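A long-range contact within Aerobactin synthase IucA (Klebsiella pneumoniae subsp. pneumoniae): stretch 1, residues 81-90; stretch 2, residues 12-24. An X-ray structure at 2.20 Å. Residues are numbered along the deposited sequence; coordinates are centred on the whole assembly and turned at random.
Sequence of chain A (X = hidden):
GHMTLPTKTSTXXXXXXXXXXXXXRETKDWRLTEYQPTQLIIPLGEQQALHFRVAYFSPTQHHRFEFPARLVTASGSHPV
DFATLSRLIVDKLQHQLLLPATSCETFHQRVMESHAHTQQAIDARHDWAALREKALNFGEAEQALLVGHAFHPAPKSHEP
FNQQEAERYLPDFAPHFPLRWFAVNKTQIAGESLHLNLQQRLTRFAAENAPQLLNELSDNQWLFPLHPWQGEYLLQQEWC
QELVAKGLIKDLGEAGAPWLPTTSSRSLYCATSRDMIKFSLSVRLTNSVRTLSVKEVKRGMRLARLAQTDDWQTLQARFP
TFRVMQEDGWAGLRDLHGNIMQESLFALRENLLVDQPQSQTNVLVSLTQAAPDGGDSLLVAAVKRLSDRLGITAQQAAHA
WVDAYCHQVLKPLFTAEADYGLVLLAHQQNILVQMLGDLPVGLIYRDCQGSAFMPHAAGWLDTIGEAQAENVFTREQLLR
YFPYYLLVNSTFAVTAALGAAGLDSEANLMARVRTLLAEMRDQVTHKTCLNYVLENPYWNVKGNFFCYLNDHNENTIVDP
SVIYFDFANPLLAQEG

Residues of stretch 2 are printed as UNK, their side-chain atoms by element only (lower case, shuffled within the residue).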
# COMPACT_ATOMS: atom_id res chain seq x y z
N ASP A 81 26.05 9.43 -42.09
CA ASP A 81 25.26 9.56 -40.88
C ASP A 81 23.80 9.87 -41.24
O ASP A 81 23.48 10.07 -42.41
CB ASP A 81 25.83 10.64 -39.95
CG ASP A 81 25.92 12.01 -40.60
OD1 ASP A 81 25.20 12.27 -41.58
OD2 ASP A 81 26.71 12.85 -40.11
N PHE A 82 22.94 9.92 -40.23
CA PHE A 82 21.51 10.13 -40.46
C PHE A 82 21.24 11.53 -41.01
O PHE A 82 20.35 11.71 -41.84
CB PHE A 82 20.72 9.91 -39.17
CG PHE A 82 19.26 10.20 -39.31
CD1 PHE A 82 18.46 9.40 -40.12
CD2 PHE A 82 18.67 11.26 -38.64
CE1 PHE A 82 17.12 9.67 -40.26
CE2 PHE A 82 17.33 11.53 -38.78
CZ PHE A 82 16.55 10.73 -39.59
N ALA A 83 22.00 12.50 -40.53
CA ALA A 83 21.85 13.88 -40.98
C ALA A 83 22.16 14.00 -42.47
O ALA A 83 21.52 14.78 -43.18
CB ALA A 83 22.75 14.80 -40.17
N THR A 84 23.14 13.23 -42.93
CA THR A 84 23.53 13.25 -44.33
C THR A 84 22.47 12.57 -45.20
O THR A 84 21.91 13.21 -46.10
CB THR A 84 24.89 12.54 -44.56
OG1 THR A 84 25.91 13.18 -43.78
CG2 THR A 84 25.29 12.60 -46.03
N LEU A 85 22.19 11.30 -44.94
CA LEU A 85 21.29 10.52 -45.80
C LEU A 85 19.89 11.13 -45.87
O LEU A 85 19.21 11.02 -46.89
CB LEU A 85 21.20 9.07 -45.31
CG LEU A 85 20.69 8.76 -43.90
CD1 LEU A 85 19.16 8.72 -43.81
CD2 LEU A 85 21.27 7.43 -43.43
N SER A 86 19.46 11.77 -44.78
CA SER A 86 18.15 12.42 -44.73
C SER A 86 18.13 13.66 -45.60
O SER A 86 17.14 13.94 -46.27
CB SER A 86 17.80 12.77 -43.29
OG SER A 86 18.85 13.51 -42.70
N ARG A 87 19.21 14.43 -45.56
CA ARG A 87 19.36 15.60 -46.41
C ARG A 87 19.37 15.18 -47.88
O ARG A 87 18.78 15.85 -48.73
CB ARG A 87 20.64 16.36 -46.07
CG ARG A 87 20.86 17.59 -46.94
CD ARG A 87 22.13 18.33 -46.57
NE ARG A 87 23.33 17.51 -46.77
CZ ARG A 87 23.93 17.35 -47.94
NH1 ARG A 87 23.46 17.93 -49.04
NH2 ARG A 87 25.02 16.59 -48.02
N LEU A 88 20.04 14.07 -48.17
CA LEU A 88 20.13 13.57 -49.54
C LEU A 88 18.75 13.18 -50.05
O LEU A 88 18.39 13.47 -51.19
CB LEU A 88 21.08 12.37 -49.62
CG LEU A 88 22.56 12.66 -49.41
CD1 LEU A 88 23.36 11.37 -49.36
CD2 LEU A 88 23.10 13.58 -50.50
N ILE A 89 17.96 12.53 -49.19
CA ILE A 89 16.62 12.09 -49.57
C ILE A 89 15.69 13.29 -49.74
O ILE A 89 14.83 13.28 -50.62
CB ILE A 89 16.03 11.12 -48.52
CG1 ILE A 89 16.80 9.80 -48.54
CG2 ILE A 89 14.56 10.84 -48.81
CD1 ILE A 89 16.51 8.89 -47.37
N VAL A 90 15.84 14.30 -48.90
CA VAL A 90 15.02 15.51 -49.03
C VAL A 90 15.37 16.24 -50.32
O VAL A 90 14.51 16.84 -50.96
CB VAL A 90 15.20 16.45 -47.82
CG1 VAL A 90 14.51 17.80 -48.07
CG2 VAL A 90 14.65 15.81 -46.56
N UNK A 12 22.46 1.19 -33.47
CA UNK A 12 21.01 1.30 -33.35
C UNK A 12 20.53 2.74 -33.40
O UNK A 12 21.10 3.62 -32.76
c UNK A 12 19.65 -1.25 -30.74
c UNK A 12 20.54 0.66 -32.04
c UNK A 12 20.29 -0.85 -32.05
c UNK A 12 21.57 -1.63 -32.29
N UNK A 13 19.47 2.97 -34.17
CA UNK A 13 18.79 4.25 -34.18
C UNK A 13 17.30 4.01 -34.44
O UNK A 13 16.89 3.75 -35.57
o UNK A 13 19.62 7.54 -35.53
c UNK A 13 18.92 6.63 -35.05
c UNK A 13 19.38 5.19 -35.23
o UNK A 13 17.86 6.85 -34.42
N UNK A 14 16.51 4.09 -33.37
CA UNK A 14 15.07 3.91 -33.46
C UNK A 14 14.39 5.16 -34.01
O UNK A 14 13.28 5.09 -34.53
c UNK A 14 14.92 2.19 -31.63
c UNK A 14 14.45 3.56 -32.09
c UNK A 14 14.80 4.62 -31.04
N UNK A 15 15.06 6.31 -33.90
CA UNK A 15 14.53 7.56 -34.42
C UNK A 15 14.62 7.58 -35.94
O UNK A 15 13.66 7.92 -36.63
c UNK A 15 15.27 8.75 -33.82
N UNK A 16 15.79 7.22 -36.46
CA UNK A 16 16.00 7.20 -37.89
C UNK A 16 15.07 6.20 -38.56
O UNK A 16 14.61 6.41 -39.68
c UNK A 16 17.45 6.87 -38.21
N UNK A 17 14.78 5.10 -37.86
CA UNK A 17 13.95 4.05 -38.41
C UNK A 17 12.53 4.55 -38.67
O UNK A 17 11.84 4.04 -39.55
o UNK A 17 15.69 0.76 -38.70
c UNK A 17 13.49 1.55 -38.14
n UNK A 17 14.17 0.85 -40.35
c UNK A 17 14.55 1.02 -39.09
c UNK A 17 13.91 2.85 -37.46
N UNK A 18 12.11 5.56 -37.91
CA UNK A 18 10.80 6.17 -38.11
C UNK A 18 10.77 6.96 -39.41
O UNK A 18 9.83 6.83 -40.20
s UNK A 18 10.19 6.25 -35.36
c UNK A 18 10.46 7.10 -36.94
N UNK A 19 11.79 7.78 -39.61
CA UNK A 19 11.93 8.54 -40.84
C UNK A 19 11.95 7.61 -42.04
O UNK A 19 11.23 7.82 -43.02
c UNK A 19 13.21 9.39 -40.80
c UNK A 19 13.49 10.15 -42.07
c UNK A 19 14.20 9.57 -43.10
c UNK A 19 14.46 10.26 -44.27
c UNK A 19 13.05 11.45 -42.22
c UNK A 19 14.01 11.56 -44.41
c UNK A 19 13.30 12.16 -43.38
N UNK A 20 12.75 6.55 -41.95
CA UNK A 20 12.96 5.64 -43.06
C UNK A 20 11.76 4.73 -43.32
O UNK A 20 11.33 4.58 -44.46
c UNK A 20 15.85 6.26 -44.06
c UNK A 20 15.53 5.59 -42.74
c UNK A 20 14.21 4.80 -42.82
c UNK A 20 16.68 4.69 -42.32
N UNK A 21 11.22 4.12 -42.26
CA UNK A 21 10.06 3.24 -42.41
C UNK A 21 8.84 4.00 -42.91
O UNK A 21 8.06 3.49 -43.71
o UNK A 21 11.72 1.28 -41.40
c UNK A 21 10.71 1.46 -40.72
c UNK A 21 9.72 2.55 -41.09
n UNK A 21 10.43 0.75 -39.64
N UNK A 22 8.68 5.23 -42.42
CA UNK A 22 7.61 6.10 -42.89
C UNK A 22 7.76 6.33 -44.39
O UNK A 22 6.78 6.26 -45.14
c UNK A 22 7.63 7.43 -42.14
o UNK A 22 6.52 8.23 -42.50
N UNK A 23 8.99 6.58 -44.83
CA UNK A 23 9.28 6.80 -46.24
C UNK A 23 9.04 5.55 -47.09
O UNK A 23 8.41 5.61 -48.14
c UNK A 23 11.23 7.50 -47.84
c UNK A 23 10.73 7.27 -46.41
c UNK A 23 12.72 7.77 -47.85
c UNK A 23 10.47 8.63 -48.52
N UNK A 24 9.56 4.41 -46.62
CA UNK A 24 9.47 3.16 -47.36
C UNK A 24 8.01 2.73 -47.59
O UNK A 24 7.70 2.10 -48.60
c UNK A 24 10.22 2.03 -46.61
c UNK A 24 9.88 0.66 -47.18
c UNK A 24 11.71 2.26 -46.67

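Position 12 carries four carbons, forked at the second. It lies in the loop before the helix, out of reach of stretch 1. It is L12.

Position 13 has two carbons, the second bearing two oxygens. One oxygen accepts from the backbone N of positions 15 and 16. An aspartate fits: D13. D13 OD2 lies 4.5 Å from F82 CB. D13 OD1 is 2.9 Å from the N of position 15, a weak bond, and 2.9 Å from the N of position 16, a straighter one.

Position 14 has one carbon carrying two more. This side chain is out of reach of stretch 1. It is V14.

Position 15 has a single carbon, pointing sideways, with no contact across. It is A15.

Position 16 also has one carbon. It points toward stretch 1, and its CB meets F82 CD1 at 3.3 Å, a tight fit. It is A16.

Position 17 has three carbons, the third carrying one oxygen and one nitrogen. It points away from stretch 1. This amide is Q17.

Position 18 has one carbon, then a sulfur. It makes no contact across. It is C18.

Position 19 has one carbon, then a six-carbon ring with no hydroxyl, so it is F19. F82 CZ lies 3.8 Å from F19 CB. S86 CB sits over one face of the ring, 4.1 Å from F19 CZ. I89 CD1 is at the ring edge, 4.0 Å from F19 CE1.

Position 20 has four carbons, forked at the second. Its CB points sideways, but its end comes nearer to L85 and I89. It is L20, with CD2 4.1 Å from L85 CD1.

Position 21 has two carbons, the second with one oxygen and one nitrogen. It is N21. N21 OD1 accepts from Q17 NE2 at 2.7 Å, one turn back.

Position 22 has one carbon and one oxygen, with no branch. It is S22, out of reach of stretch 1.

Position 23 has four carbons, forked at the second. Its CA-to-CB bond points toward stretch 1. It is L23; L23 CD2 is 3.7 Å from I89 CG2.

Position 24 has one carbon carrying two more and is out of reach. It is V24.

The two helices run nearly parallel, at 16°, with axes 11.5 Å apart at closest approach. No hydrogen bond crosses between the stretches; apolar packing dominates. F82 turns its edge toward the F19 face, with centroids 5.6 Å apart and planes at 86°. A16 CA and F82 CA are 6.7 Å apart, the shortest of the register pairs. Farther along, I89 packs against F19, L20 and L23.

Stretch 2 12-24: LDVAAQCFLNSLV
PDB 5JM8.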